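Local coordinates for GNA33 (Neisseria gonorrhoeae FA 1090, PDB 2G5D), which probably cleaves the glycan strands of peptidoglycan as an exolytic transglycosylase, leaving a 1,6-anhydro bond in the N-acetylmuramic acid residue, at residues Ile271-Ala276 with Leu281-Thr286; Glu232-Leu237 with Gln300-Val305; Val385-Gly390 with Gly400-Thr405; Gln215-Ala220 with Glu304-Asn309; Gly116-Tyr121 with Leu353-Ala358. One frame throughout, in Å; residues are numbered along the deposited sequence.

Contact 1: Ile271-Ala276 with Leu281-Thr286; sequences IGRYMA and LKLGQT
In the MltA-specific insert domain, helix 271-276 is met by the loop 281-286, which folds back along it before helix 288-297, with G272, M275 and A276 facing L281, L283 and T286. G272 brings its bare backbone against T286, whose OG1 donates to G272 O over 3.0 Å. The hydroxyl arrives from the flank of the carbonyl, at a C=O...O angle of 106°. The same oxygen also takes a weak helical bond from A276 N. At the helix end L281 N makes a weak bond to M275 O (3.5 Å), while A276 CA points its hydrogen almost straight at L281 O, 3.2 Å away. Apolar contacts fill in around these polar ones. M275 and L281 run alongside each other in the same direction, M275 CE 3.8 Å from L281 CD1. L283 holds CG opposite its backbone N (chi1 -164°), which sends CD1 to 3.8 Å from A276 CB and also places it beside G272 O. R273 brushes the same methyl group with its CG. Behind this layer M275 rests on I291, Y294 and M295 of helix 288-297 and on V305 of helix 302-306, so this pairing is backed by two further helices.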
# COMPACT_ATOMS: atom_id res chain seq x y z
N ILE A 271 13.32 8.97 -9.38
CA ILE A 271 14.77 9.16 -9.52
C ILE A 271 15.35 8.27 -10.62
O ILE A 271 16.33 8.63 -11.27
CB ILE A 271 15.52 8.93 -8.16
CG1 ILE A 271 15.32 7.50 -7.62
CG2 ILE A 271 15.12 10.02 -7.13
CD1 ILE A 271 16.41 7.02 -6.64
N GLY A 272 14.72 7.11 -10.84
CA GLY A 272 15.05 6.22 -11.96
C GLY A 272 14.87 6.84 -13.33
O GLY A 272 15.67 6.61 -14.23
N ARG A 273 13.80 7.63 -13.49
CA ARG A 273 13.55 8.37 -14.73
C ARG A 273 14.47 9.57 -14.83
O ARG A 273 14.85 9.97 -15.94
CB ARG A 273 12.09 8.80 -14.85
CG ARG A 273 11.11 7.66 -15.09
CD ARG A 273 9.68 8.16 -15.37
NE ARG A 273 8.70 7.25 -14.79
CZ ARG A 273 7.97 7.51 -13.70
NH1 ARG A 273 8.06 8.69 -13.09
NH2 ARG A 273 7.12 6.60 -13.24
N TYR A 274 14.82 10.16 -13.69
CA TYR A 274 15.79 11.25 -13.65
C TYR A 274 17.18 10.80 -14.12
O TYR A 274 17.81 11.45 -14.96
CB TYR A 274 15.88 11.89 -12.26
CG TYR A 274 16.98 12.92 -12.15
CD1 TYR A 274 16.79 14.22 -12.62
CD2 TYR A 274 18.23 12.60 -11.58
CE1 TYR A 274 17.80 15.18 -12.53
CE2 TYR A 274 19.24 13.55 -11.49
CZ TYR A 274 19.02 14.85 -11.97
OH TYR A 274 20.01 15.80 -11.88
N MET A 275 17.65 9.67 -13.58
CA MET A 275 18.96 9.13 -13.90
C MET A 275 19.13 8.70 -15.36
O MET A 275 20.24 8.78 -15.90
CB MET A 275 19.26 7.94 -12.99
CG MET A 275 19.59 8.32 -11.56
SD MET A 275 19.82 6.87 -10.54
CE MET A 275 21.51 6.44 -10.92
N ALA A 276 18.04 8.26 -15.98
CA ALA A 276 18.05 7.70 -17.33
C ALA A 276 18.34 8.74 -18.41
O ALA A 276 19.08 8.47 -19.37
CB ALA A 276 16.74 7.00 -17.62
N LEU A 281 22.37 6.08 -15.62
CA LEU A 281 22.07 4.68 -15.89
C LEU A 281 21.09 4.59 -17.05
O LEU A 281 20.43 5.57 -17.39
CB LEU A 281 21.46 4.01 -14.66
CG LEU A 281 22.35 3.59 -13.50
CD1 LEU A 281 21.49 2.95 -12.41
CD2 LEU A 281 23.45 2.62 -13.94
N LYS A 282 21.00 3.40 -17.65
CA LYS A 282 19.91 3.09 -18.58
C LYS A 282 18.68 2.68 -17.76
O LYS A 282 18.82 2.10 -16.67
CB LYS A 282 20.34 1.99 -19.55
CG LYS A 282 21.56 2.35 -20.38
CD LYS A 282 21.69 1.50 -21.64
CE LYS A 282 22.76 2.06 -22.56
NZ LYS A 282 22.82 1.34 -23.87
N LEU A 283 17.49 2.98 -18.27
CA LEU A 283 16.23 2.71 -17.54
C LEU A 283 15.89 1.22 -17.45
O LEU A 283 14.73 0.83 -17.30
CB LEU A 283 15.07 3.51 -18.15
CG LEU A 283 13.77 3.69 -17.35
CD1 LEU A 283 13.82 4.93 -16.47
CD2 LEU A 283 12.56 3.76 -18.30
N GLY A 284 16.91 0.38 -17.58
CA GLY A 284 16.78 -1.06 -17.39
C GLY A 284 17.52 -1.47 -16.13
O GLY A 284 17.23 -2.51 -15.54
N GLN A 285 18.47 -0.63 -15.73
CA GLN A 285 19.27 -0.83 -14.52
C GLN A 285 18.78 0.08 -13.40
O GLN A 285 19.43 0.21 -12.35
CB GLN A 285 20.74 -0.54 -14.80
CG GLN A 285 21.18 -0.85 -16.22
CD GLN A 285 22.53 -0.26 -16.55
OE1 GLN A 285 22.74 0.31 -17.62
NE2 GLN A 285 23.47 -0.39 -15.61
N THR A 286 17.62 0.69 -13.63
CA THR A 286 16.97 1.65 -12.74
C THR A 286 16.33 1.01 -11.48
O THR A 286 15.62 1.65 -10.70
CB THR A 286 16.01 2.54 -13.58
OG1 THR A 286 16.62 3.82 -13.76
CG2 THR A 286 14.61 2.70 -12.97

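Contact 2: Glu232-Leu237 with Gln300-Val305; sequences EDPVEL and QRLAEV
L302 sets its two methyl groups against the CG corner of P234, the two side chains crossing at about a right angle. P234 CG sits astride the fork, 4.1 Å from L302 CD1 and 4.2 Å from L302 CD2. V235 adds a looser, second touch: with CG1 anti to the backbone N (chi1 175°), its other methyl, CG2, stands beside that nitrogen and comes within 4.4 Å of L302 CD2. The contact is thus a single leucine set against two residues of the opposing first turn, and it is wholly apolar, with no hydrogen bond across it. Both partners lie in first helical turns. That of 234-243 is capped by D233, whose OD2 receives E236 N at 2.7 Å through the anti lone pair, in a nearly straight bond, and whose other oxygen, OD1, pairs with R296. Beside the other turn, R301, just ahead of L302, reaches to E304, and its NH1 meets E304 OE1 at 2.7 Å in a salt bridge. The carboxylate oxygen lies at the edge of the guanidinium, close to its plane, and is used on its syn side. The R301-E304 pair lies well away from segment 232-237 and takes no part in the apolar touch. Within the insert domain helix 288-297 lies alongside, taking V235 on I291, L302 on M295, and a salt bridge from E236 to K292, so that it packs against both helix 234-243 and helix 302-306.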
# COMPACT_ATOMS: atom_id res chain seq x y z
N GLU A 232 21.82 1.37 6.89
CA GLU A 232 23.19 1.30 6.39
C GLU A 232 23.34 2.03 5.05
O GLU A 232 24.33 2.76 4.83
CB GLU A 232 23.66 -0.16 6.25
CG GLU A 232 24.03 -0.80 7.58
CD GLU A 232 24.65 -2.17 7.43
OE1 GLU A 232 24.57 -2.96 8.40
OE2 GLU A 232 25.19 -2.46 6.34
N ASP A 233 22.35 1.84 4.18
CA ASP A 233 22.37 2.31 2.80
C ASP A 233 21.25 3.33 2.56
O ASP A 233 20.09 3.02 2.83
CB ASP A 233 22.22 1.12 1.85
CG ASP A 233 22.36 1.52 0.39
OD1 ASP A 233 23.51 1.59 -0.09
OD2 ASP A 233 21.33 1.76 -0.28
N PRO A 234 21.58 4.53 2.02
CA PRO A 234 20.62 5.63 1.76
C PRO A 234 19.68 5.38 0.57
O PRO A 234 18.59 5.95 0.53
CB PRO A 234 21.53 6.81 1.40
CG PRO A 234 22.71 6.17 0.77
CD PRO A 234 22.95 4.92 1.58
N VAL A 235 20.12 4.58 -0.40
CA VAL A 235 19.27 4.21 -1.53
C VAL A 235 18.23 3.17 -1.10
O VAL A 235 17.04 3.30 -1.43
CB VAL A 235 20.09 3.72 -2.77
CG1 VAL A 235 19.16 3.22 -3.89
CG2 VAL A 235 20.98 4.82 -3.29
N GLU A 236 18.67 2.18 -0.33
CA GLU A 236 17.73 1.25 0.30
C GLU A 236 16.73 1.98 1.19
O GLU A 236 15.55 1.60 1.22
CB GLU A 236 18.42 0.12 1.08
CG GLU A 236 19.17 -0.88 0.23
CD GLU A 236 19.65 -2.08 1.02
OE1 GLU A 236 20.86 -2.31 1.05
OE2 GLU A 236 18.84 -2.82 1.61
N LEU A 237 17.17 3.02 1.89
CA LEU A 237 16.23 3.82 2.70
C LEU A 237 15.28 4.58 1.81
O LEU A 237 14.10 4.74 2.14
CB LEU A 237 16.94 4.83 3.59
CG LEU A 237 16.45 5.09 5.01
CD1 LEU A 237 16.78 6.54 5.45
CD2 LEU A 237 14.97 4.69 5.31
N GLN A 300 29.57 11.20 -5.66
CA GLN A 300 29.42 12.59 -6.11
C GLN A 300 28.03 12.94 -6.70
O GLN A 300 27.73 14.11 -6.94
CB GLN A 300 30.55 12.95 -7.10
CG GLN A 300 30.29 12.62 -8.58
CD GLN A 300 30.47 11.16 -8.95
OE1 GLN A 300 30.88 10.34 -8.13
NE2 GLN A 300 30.16 10.83 -10.19
N ARG A 301 27.20 11.92 -6.92
CA ARG A 301 25.87 12.12 -7.48
C ARG A 301 24.70 11.77 -6.55
O ARG A 301 23.54 11.94 -6.94
CB ARG A 301 25.72 11.36 -8.81
CG ARG A 301 26.67 11.84 -9.88
CD ARG A 301 26.09 12.88 -10.83
NE ARG A 301 27.12 13.47 -11.68
CZ ARG A 301 27.32 14.78 -11.84
NH1 ARG A 301 26.54 15.65 -11.22
NH2 ARG A 301 28.30 15.22 -12.63
N LEU A 302 25.02 11.31 -5.33
CA LEU A 302 24.03 10.83 -4.35
C LEU A 302 23.01 11.88 -3.94
O LEU A 302 21.78 11.65 -4.02
CB LEU A 302 24.75 10.34 -3.08
CG LEU A 302 24.24 9.19 -2.19
CD1 LEU A 302 24.39 9.55 -0.70
CD2 LEU A 302 22.83 8.74 -2.50
N ALA A 303 23.52 13.03 -3.47
CA ALA A 303 22.67 14.13 -3.01
C ALA A 303 21.75 14.63 -4.13
O ALA A 303 20.52 14.70 -3.96
CB ALA A 303 23.52 15.27 -2.45
N GLU A 304 22.34 14.94 -5.28
CA GLU A 304 21.63 15.41 -6.46
C GLU A 304 20.42 14.54 -6.85
O GLU A 304 19.33 15.05 -7.10
CB GLU A 304 22.62 15.43 -7.63
CG GLU A 304 22.05 15.84 -8.97
CD GLU A 304 22.95 15.38 -10.10
OE1 GLU A 304 24.18 15.36 -9.92
OE2 GLU A 304 22.42 15.03 -11.17
N VAL A 305 20.65 13.23 -6.95
CA VAL A 305 19.67 12.30 -7.48
C VAL A 305 18.55 12.09 -6.46
O VAL A 305 17.37 12.21 -6.82
CB VAL A 305 20.32 10.95 -7.90
CG1 VAL A 305 19.25 9.89 -8.15
CG2 VAL A 305 21.16 11.14 -9.14

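Contact 3: Val385-Gly390 with Gly400-Thr405; sequences VDYFWG and GKQKTT
The indole of W389 has Y387 CE2 over the centre of one face, 3.4 Å above its plane, and the amide of Q402 at its edge; the Y387 ring in turn has W389 CG at its own edge, in plane. Between them in the strand, F388 points away from segment 400-405 and carries G390 N over the centre of one ring face. These groups belong to the beta barrel of the 3D domain, a family of the double-psi beta-barrel clan, where strand 384-391 leads through helix 393-401 into strand 403-413. Q402 stands at the junction of that helix and strand. Its CG is anti to the backbone N (chi1 -173°), and a bend further out brings the amide across to the indole. W389 NE1 donates to Q402 OE1 over 2.7 Å, with an N-H...O angle of 146°. The amide is turned only modestly from the indole plane, yet the nitrogen lies 40° out of the carbonyl plane, so the bond is not made along a lone pair. The indole N-H thus finds its acceptor within a buried setting, where P360 touches both W389 and Q402 and V118 of strand 116-129 touches both Y387 and Q402. Helix 393-401 covers W389 through A395, L398 and A399. The far end of Y387 is engaged separately, its OH bonded to R368. Q402 OE1, besides accepting from W389, lies in van der Waals contact with Y387, 3.5 Å from Y387 CB.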
# COMPACT_ATOMS: atom_id res chain seq x y z
N VAL A 385 -4.96 -4.85 -9.86
CA VAL A 385 -4.50 -5.34 -8.54
C VAL A 385 -2.99 -5.16 -8.28
O VAL A 385 -2.15 -5.60 -9.07
CB VAL A 385 -4.89 -6.85 -8.31
CG1 VAL A 385 -4.44 -7.33 -6.88
CG2 VAL A 385 -6.41 -7.06 -8.49
N ASP A 386 -2.65 -4.53 -7.16
CA ASP A 386 -1.26 -4.56 -6.72
C ASP A 386 -1.17 -5.70 -5.71
O ASP A 386 -1.75 -5.66 -4.62
CB ASP A 386 -0.84 -3.23 -6.10
CG ASP A 386 0.64 -2.89 -6.35
OD1 ASP A 386 1.28 -3.47 -7.25
OD2 ASP A 386 1.15 -2.01 -5.64
N TYR A 387 -0.44 -6.73 -6.10
CA TYR A 387 -0.41 -7.98 -5.39
C TYR A 387 0.65 -7.89 -4.29
O TYR A 387 1.82 -7.64 -4.59
CB TYR A 387 -0.10 -9.10 -6.41
CG TYR A 387 -0.18 -10.48 -5.84
CD1 TYR A 387 -1.36 -11.20 -5.87
CD2 TYR A 387 0.93 -11.06 -5.25
CE1 TYR A 387 -1.44 -12.48 -5.31
CE2 TYR A 387 0.86 -12.34 -4.70
CZ TYR A 387 -0.32 -13.03 -4.73
OH TYR A 387 -0.38 -14.29 -4.21
N PHE A 388 0.25 -8.02 -3.02
CA PHE A 388 1.20 -7.88 -1.93
C PHE A 388 1.97 -9.19 -1.70
O PHE A 388 1.39 -10.21 -1.33
CB PHE A 388 0.55 -7.36 -0.63
CG PHE A 388 1.54 -7.19 0.50
CD1 PHE A 388 2.58 -6.27 0.40
CD2 PHE A 388 1.45 -7.98 1.64
CE1 PHE A 388 3.51 -6.13 1.40
CE2 PHE A 388 2.36 -7.84 2.65
CZ PHE A 388 3.40 -6.91 2.54
N TRP A 389 3.28 -9.14 -1.93
CA TRP A 389 4.10 -10.34 -1.85
C TRP A 389 4.64 -10.71 -0.47
O TRP A 389 5.06 -11.84 -0.27
CB TRP A 389 5.22 -10.30 -2.90
CG TRP A 389 4.74 -10.71 -4.26
CD1 TRP A 389 4.50 -9.90 -5.33
CD2 TRP A 389 4.44 -12.05 -4.69
NE1 TRP A 389 4.08 -10.65 -6.42
CE2 TRP A 389 4.05 -11.97 -6.05
CE3 TRP A 389 4.48 -13.31 -4.07
CZ2 TRP A 389 3.67 -13.11 -6.79
CZ3 TRP A 389 4.13 -14.44 -4.82
CH2 TRP A 389 3.73 -14.33 -6.16
N GLY A 390 4.58 -9.79 0.49
CA GLY A 390 5.11 -10.04 1.82
C GLY A 390 6.39 -9.26 2.05
O GLY A 390 6.69 -8.31 1.32
N GLY A 400 8.83 -6.71 -8.20
CA GLY A 400 9.35 -5.97 -9.35
C GLY A 400 9.20 -6.66 -10.70
O GLY A 400 9.16 -6.00 -11.74
N LYS A 401 9.11 -7.99 -10.68
CA LYS A 401 8.95 -8.80 -11.88
C LYS A 401 7.49 -8.95 -12.32
O LYS A 401 7.20 -9.46 -13.41
CB LYS A 401 9.61 -10.17 -11.68
CG LYS A 401 11.14 -10.13 -11.68
CD LYS A 401 11.77 -11.46 -12.07
CE LYS A 401 13.24 -11.49 -11.65
NZ LYS A 401 13.98 -12.63 -12.26
N GLN A 402 6.57 -8.48 -11.47
CA GLN A 402 5.15 -8.58 -11.72
C GLN A 402 4.58 -7.44 -12.55
O GLN A 402 4.45 -6.29 -12.08
CB GLN A 402 4.41 -8.68 -10.39
CG GLN A 402 2.95 -8.96 -10.58
CD GLN A 402 2.49 -10.09 -9.73
OE1 GLN A 402 2.51 -9.99 -8.50
NE2 GLN A 402 2.06 -11.17 -10.37
N LYS A 403 4.25 -7.76 -13.80
CA LYS A 403 3.50 -6.89 -14.72
C LYS A 403 2.73 -7.74 -15.74
O LYS A 403 3.21 -7.98 -16.85
CB LYS A 403 4.41 -5.86 -15.40
CG LYS A 403 5.92 -6.15 -15.35
CD LYS A 403 6.45 -6.92 -16.56
CE LYS A 403 7.90 -7.33 -16.32
NZ LYS A 403 8.55 -7.96 -17.50
N THR A 404 1.54 -8.19 -15.32
CA THR A 404 0.80 -9.29 -15.97
C THR A 404 -0.68 -8.97 -16.23
O THR A 404 -1.30 -8.19 -15.50
CB THR A 404 0.83 -10.61 -15.12
OG1 THR A 404 0.29 -10.36 -13.80
CG2 THR A 404 2.23 -11.15 -14.98
N THR A 405 -1.23 -9.61 -17.26
CA THR A 405 -2.68 -9.63 -17.45
C THR A 405 -3.31 -10.43 -16.31
O THR A 405 -2.76 -11.43 -15.85
CB THR A 405 -3.05 -10.27 -18.81
OG1 THR A 405 -2.46 -9.51 -19.86
CG2 THR A 405 -4.55 -10.31 -19.00

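Contact 4: Gln215-Ala220 with Glu304-Asn309; sequences QINGGA and EVLGQN
N217 and L306 form the close part of this contact, which brings helix 213-217 next to helix 302-306 within the insert domain: the amide oxygen N217 OD1 comes to 3.8 Å from L306 CB, and the two side chains cross at about a right angle. N217 sits in the last turn of helix 213-217 with CG anti to its carbonyl carbon (chi1 -78°), which swings the amide out toward the other helix. L306 is buried, packs also on F238 of helix 234-243, and presents its CB to the amide. Beyond this one van der Waals touch the contact is looser still. N217 is itself exposed to solvent, and G307 N stays 4.4 Å from N217 OD1. Each segment makes turn bonds of its own. On one side G219, with positive phi, closes a Schellman motif in which A220 N reaches Q215 O (3.0 Å) and G219 N reaches I216 O (3.1 Å). On the other, residues L306 to N309 make a type I turn, and Q308 folds back so that its NE2 donates to E304 O over 3.1 Å, with the acceptor near the amide plane. No hydrogen bond spans the gap: a polar oxygen rests on an aliphatic carbon, so this is a light van der Waals touch, with no directional bond between the two segments.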
# COMPACT_ATOMS: atom_id res chain seq x y z
N GLN A 215 16.33 18.99 1.54
CA GLN A 215 16.63 19.77 2.74
C GLN A 215 16.81 18.88 3.97
O GLN A 215 17.71 19.12 4.78
CB GLN A 215 15.53 20.80 2.99
CG GLN A 215 15.41 21.84 1.90
CD GLN A 215 14.23 22.76 2.12
OE1 GLN A 215 13.12 22.31 2.42
NE2 GLN A 215 14.46 24.06 1.99
N ILE A 216 15.96 17.86 4.09
CA ILE A 216 16.03 16.87 5.16
C ILE A 216 17.29 16.02 5.04
O ILE A 216 17.96 15.74 6.04
CB ILE A 216 14.76 15.96 5.16
CG1 ILE A 216 13.49 16.80 5.41
CG2 ILE A 216 14.88 14.84 6.18
CD1 ILE A 216 12.15 16.10 5.01
N ASN A 217 17.61 15.59 3.81
CA ASN A 217 18.88 14.95 3.54
C ASN A 217 20.05 15.81 4.02
O ASN A 217 21.03 15.30 4.59
CB ASN A 217 19.04 14.71 2.04
CG ASN A 217 18.26 13.50 1.55
OD1 ASN A 217 18.22 13.25 0.35
ND2 ASN A 217 17.66 12.74 2.47
N GLY A 218 19.94 17.12 3.78
CA GLY A 218 21.00 18.06 4.10
C GLY A 218 21.09 18.41 5.56
O GLY A 218 21.94 19.21 5.95
N GLY A 219 20.22 17.83 6.38
CA GLY A 219 20.27 18.00 7.83
C GLY A 219 19.28 18.97 8.45
O GLY A 219 19.45 19.38 9.59
N ALA A 220 18.23 19.33 7.70
CA ALA A 220 17.24 20.30 8.19
C ALA A 220 16.40 19.83 9.39
O ALA A 220 15.77 20.64 10.04
CB ALA A 220 16.32 20.77 7.06
N GLU A 304 22.34 14.94 -5.28
CA GLU A 304 21.63 15.41 -6.46
C GLU A 304 20.42 14.54 -6.85
O GLU A 304 19.33 15.05 -7.10
CB GLU A 304 22.62 15.43 -7.63
CG GLU A 304 22.05 15.84 -8.97
CD GLU A 304 22.95 15.38 -10.10
OE1 GLU A 304 24.18 15.36 -9.92
OE2 GLU A 304 22.42 15.03 -11.17
N VAL A 305 20.65 13.23 -6.95
CA VAL A 305 19.67 12.30 -7.48
C VAL A 305 18.55 12.09 -6.46
O VAL A 305 17.37 12.21 -6.82
CB VAL A 305 20.32 10.95 -7.90
CG1 VAL A 305 19.25 9.89 -8.15
CG2 VAL A 305 21.16 11.14 -9.14
N LEU A 306 18.93 11.82 -5.21
CA LEU A 306 17.96 11.63 -4.11
C LEU A 306 17.10 12.88 -3.88
O LEU A 306 15.89 12.79 -3.72
CB LEU A 306 18.66 11.19 -2.83
CG LEU A 306 18.73 9.69 -2.51
CD1 LEU A 306 19.06 8.80 -3.71
CD2 LEU A 306 19.69 9.42 -1.38
N GLY A 307 17.74 14.05 -3.91
CA GLY A 307 17.02 15.32 -3.80
C GLY A 307 16.01 15.65 -4.89
O GLY A 307 15.21 16.55 -4.73
N GLN A 308 16.03 14.92 -6.01
CA GLN A 308 15.05 15.16 -7.08
C GLN A 308 13.62 14.76 -6.70
O GLN A 308 12.66 15.29 -7.26
CB GLN A 308 15.47 14.45 -8.38
CG GLN A 308 16.80 14.96 -8.95
CD GLN A 308 16.80 16.46 -9.22
OE1 GLN A 308 15.87 16.99 -9.81
NE2 GLN A 308 17.88 17.14 -8.80
N ASN A 309 13.47 13.83 -5.76
CA ASN A 309 12.16 13.42 -5.22
C ASN A 309 11.86 14.22 -3.96
O ASN A 309 12.27 13.82 -2.87
CB ASN A 309 12.18 11.91 -4.91
CG ASN A 309 10.85 11.38 -4.34
OD1 ASN A 309 10.84 10.43 -3.54
ND2 ASN A 309 9.75 11.97 -4.75

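Contact 5: Gly116-Tyr121 with Leu353-Ala358; sequences GTVTGY and LFVATA
V118 packs on V355, the two side chains crossing obliquely, with V118 CG2 3.9 Å from V355 CG1. That V118 methyl, set beside the backbone N and anti to the carbonyl carbon, is the one that does most of the touching. V355 answers with the branch anti to its own backbone N (chi1 -178°). With T357 the contact is mixed: it and V118 reach toward each other tip to tip, and V118 CG2 and V118 CB each lie 3.9 Å from T357 OG1. V118 CG2 thus faces two residues on the same side of strand 352-358. The hydroxyl finds its polar partners on strand 403-413: T357 OG1 is hydrogen-bonded to T404 OG1 and T405 O, which satisfy it while it borders a valine. No hydrogen bond joins 116-121 to 353-358; strand 403-413 pairs antiparallel with both. Y387 joins V118 from strand 384-391, and V385 of that strand joins V355. V118, V355 and T357 meet between strands that share a neighbour without pairing, as expected inside a beta barrel, consistent with the double-psi beta-barrel clan of the 3D family.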
# COMPACT_ATOMS: atom_id res chain seq x y z
N GLY A 116 -7.29 -7.22 -17.16
CA GLY A 116 -6.73 -6.05 -16.49
C GLY A 116 -5.28 -6.26 -16.08
O GLY A 116 -4.62 -7.20 -16.54
N THR A 117 -4.79 -5.38 -15.21
CA THR A 117 -3.37 -5.35 -14.90
C THR A 117 -3.09 -5.74 -13.45
O THR A 117 -3.72 -5.24 -12.53
CB THR A 117 -2.72 -3.98 -15.27
OG1 THR A 117 -2.84 -3.76 -16.69
CG2 THR A 117 -1.23 -3.95 -14.89
N VAL A 118 -2.17 -6.69 -13.30
CA VAL A 118 -1.64 -7.09 -12.01
C VAL A 118 -0.17 -6.69 -11.91
O VAL A 118 0.66 -7.06 -12.75
CB VAL A 118 -1.84 -8.61 -11.71
CG1 VAL A 118 -1.37 -8.96 -10.27
CG2 VAL A 118 -3.33 -8.98 -11.86
N THR A 119 0.12 -5.91 -10.88
CA THR A 119 1.50 -5.59 -10.49
C THR A 119 1.74 -6.12 -9.08
O THR A 119 0.85 -6.72 -8.45
CB THR A 119 1.78 -4.08 -10.57
OG1 THR A 119 0.74 -3.37 -9.90
CG2 THR A 119 1.85 -3.62 -12.01
N GLY A 120 2.96 -5.92 -8.58
CA GLY A 120 3.33 -6.46 -7.27
C GLY A 120 4.03 -5.46 -6.36
O GLY A 120 4.78 -4.61 -6.82
N TYR A 121 3.75 -5.55 -5.07
CA TYR A 121 4.48 -4.73 -4.11
C TYR A 121 4.88 -5.56 -2.91
O TYR A 121 4.42 -6.70 -2.77
CB TYR A 121 3.71 -3.47 -3.70
CG TYR A 121 2.45 -3.63 -2.86
CD1 TYR A 121 2.37 -3.08 -1.58
CD2 TYR A 121 1.31 -4.26 -3.38
CE1 TYR A 121 1.20 -3.18 -0.82
CE2 TYR A 121 0.14 -4.36 -2.64
CZ TYR A 121 0.10 -3.84 -1.37
OH TYR A 121 -1.07 -3.95 -0.65
N LEU A 353 -11.11 -11.35 -2.98
CA LEU A 353 -10.93 -11.02 -4.39
C LEU A 353 -10.14 -12.15 -5.02
O LEU A 353 -9.00 -12.40 -4.65
CB LEU A 353 -10.19 -9.68 -4.49
CG LEU A 353 -10.25 -8.59 -5.59
CD1 LEU A 353 -9.06 -8.71 -6.52
CD2 LEU A 353 -11.55 -8.48 -6.39
N PHE A 354 -10.77 -12.86 -5.95
CA PHE A 354 -10.07 -13.89 -6.69
C PHE A 354 -9.33 -13.31 -7.89
O PHE A 354 -9.94 -12.61 -8.71
CB PHE A 354 -11.02 -14.98 -7.13
CG PHE A 354 -10.34 -16.25 -7.48
CD1 PHE A 354 -10.21 -17.27 -6.52
CD2 PHE A 354 -9.80 -16.44 -8.75
CE1 PHE A 354 -9.55 -18.48 -6.84
CE2 PHE A 354 -9.15 -17.63 -9.08
CZ PHE A 354 -9.02 -18.65 -8.11
N VAL A 355 -8.03 -13.61 -7.98
CA VAL A 355 -7.17 -13.12 -9.04
C VAL A 355 -6.60 -14.31 -9.80
O VAL A 355 -5.94 -15.17 -9.22
CB VAL A 355 -6.01 -12.20 -8.51
CG1 VAL A 355 -5.13 -11.66 -9.67
CG2 VAL A 355 -6.56 -11.06 -7.74
N ALA A 356 -6.95 -14.35 -11.08
CA ALA A 356 -6.40 -15.26 -12.06
C ALA A 356 -5.34 -14.52 -12.88
O ALA A 356 -5.65 -13.62 -13.67
CB ALA A 356 -7.53 -15.77 -12.98
N THR A 357 -4.08 -14.89 -12.69
CA THR A 357 -3.00 -14.21 -13.39
C THR A 357 -1.84 -15.15 -13.73
O THR A 357 -2.03 -16.37 -13.83
CB THR A 357 -2.59 -12.86 -12.67
OG1 THR A 357 -1.61 -12.15 -13.44
CG2 THR A 357 -2.09 -13.09 -11.25
N ALA A 358 -0.66 -14.60 -13.95
CA ALA A 358 0.55 -15.40 -14.13
C ALA A 358 1.58 -15.07 -13.05
O ALA A 358 1.75 -13.90 -12.69
CB ALA A 358 1.13 -15.18 -15.51

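From the N terminus, 116-121 is reached first, opening the widest loop, which contact 5 closes only at 353-358. Contacts 4, 2 and 1 all fall within that span: 215-220 and 232-237 set out in turn, contact 1 makes its short return at 271-286, within the spans of both, and contacts 2 and 4 then close on overlapping segments that use helix 302-306 and share E304 and V305. Contact 3 follows in series, after contact 5 has closed. Contacts 1, 2 and 4 tie together several helices of the insert domain, whereas contacts 3 and 5, with centres about 6 Å apart, share the barrel. Centres of contacts 4 and 5 stand about 35 Å apart, on opposite sides of the chain's centre.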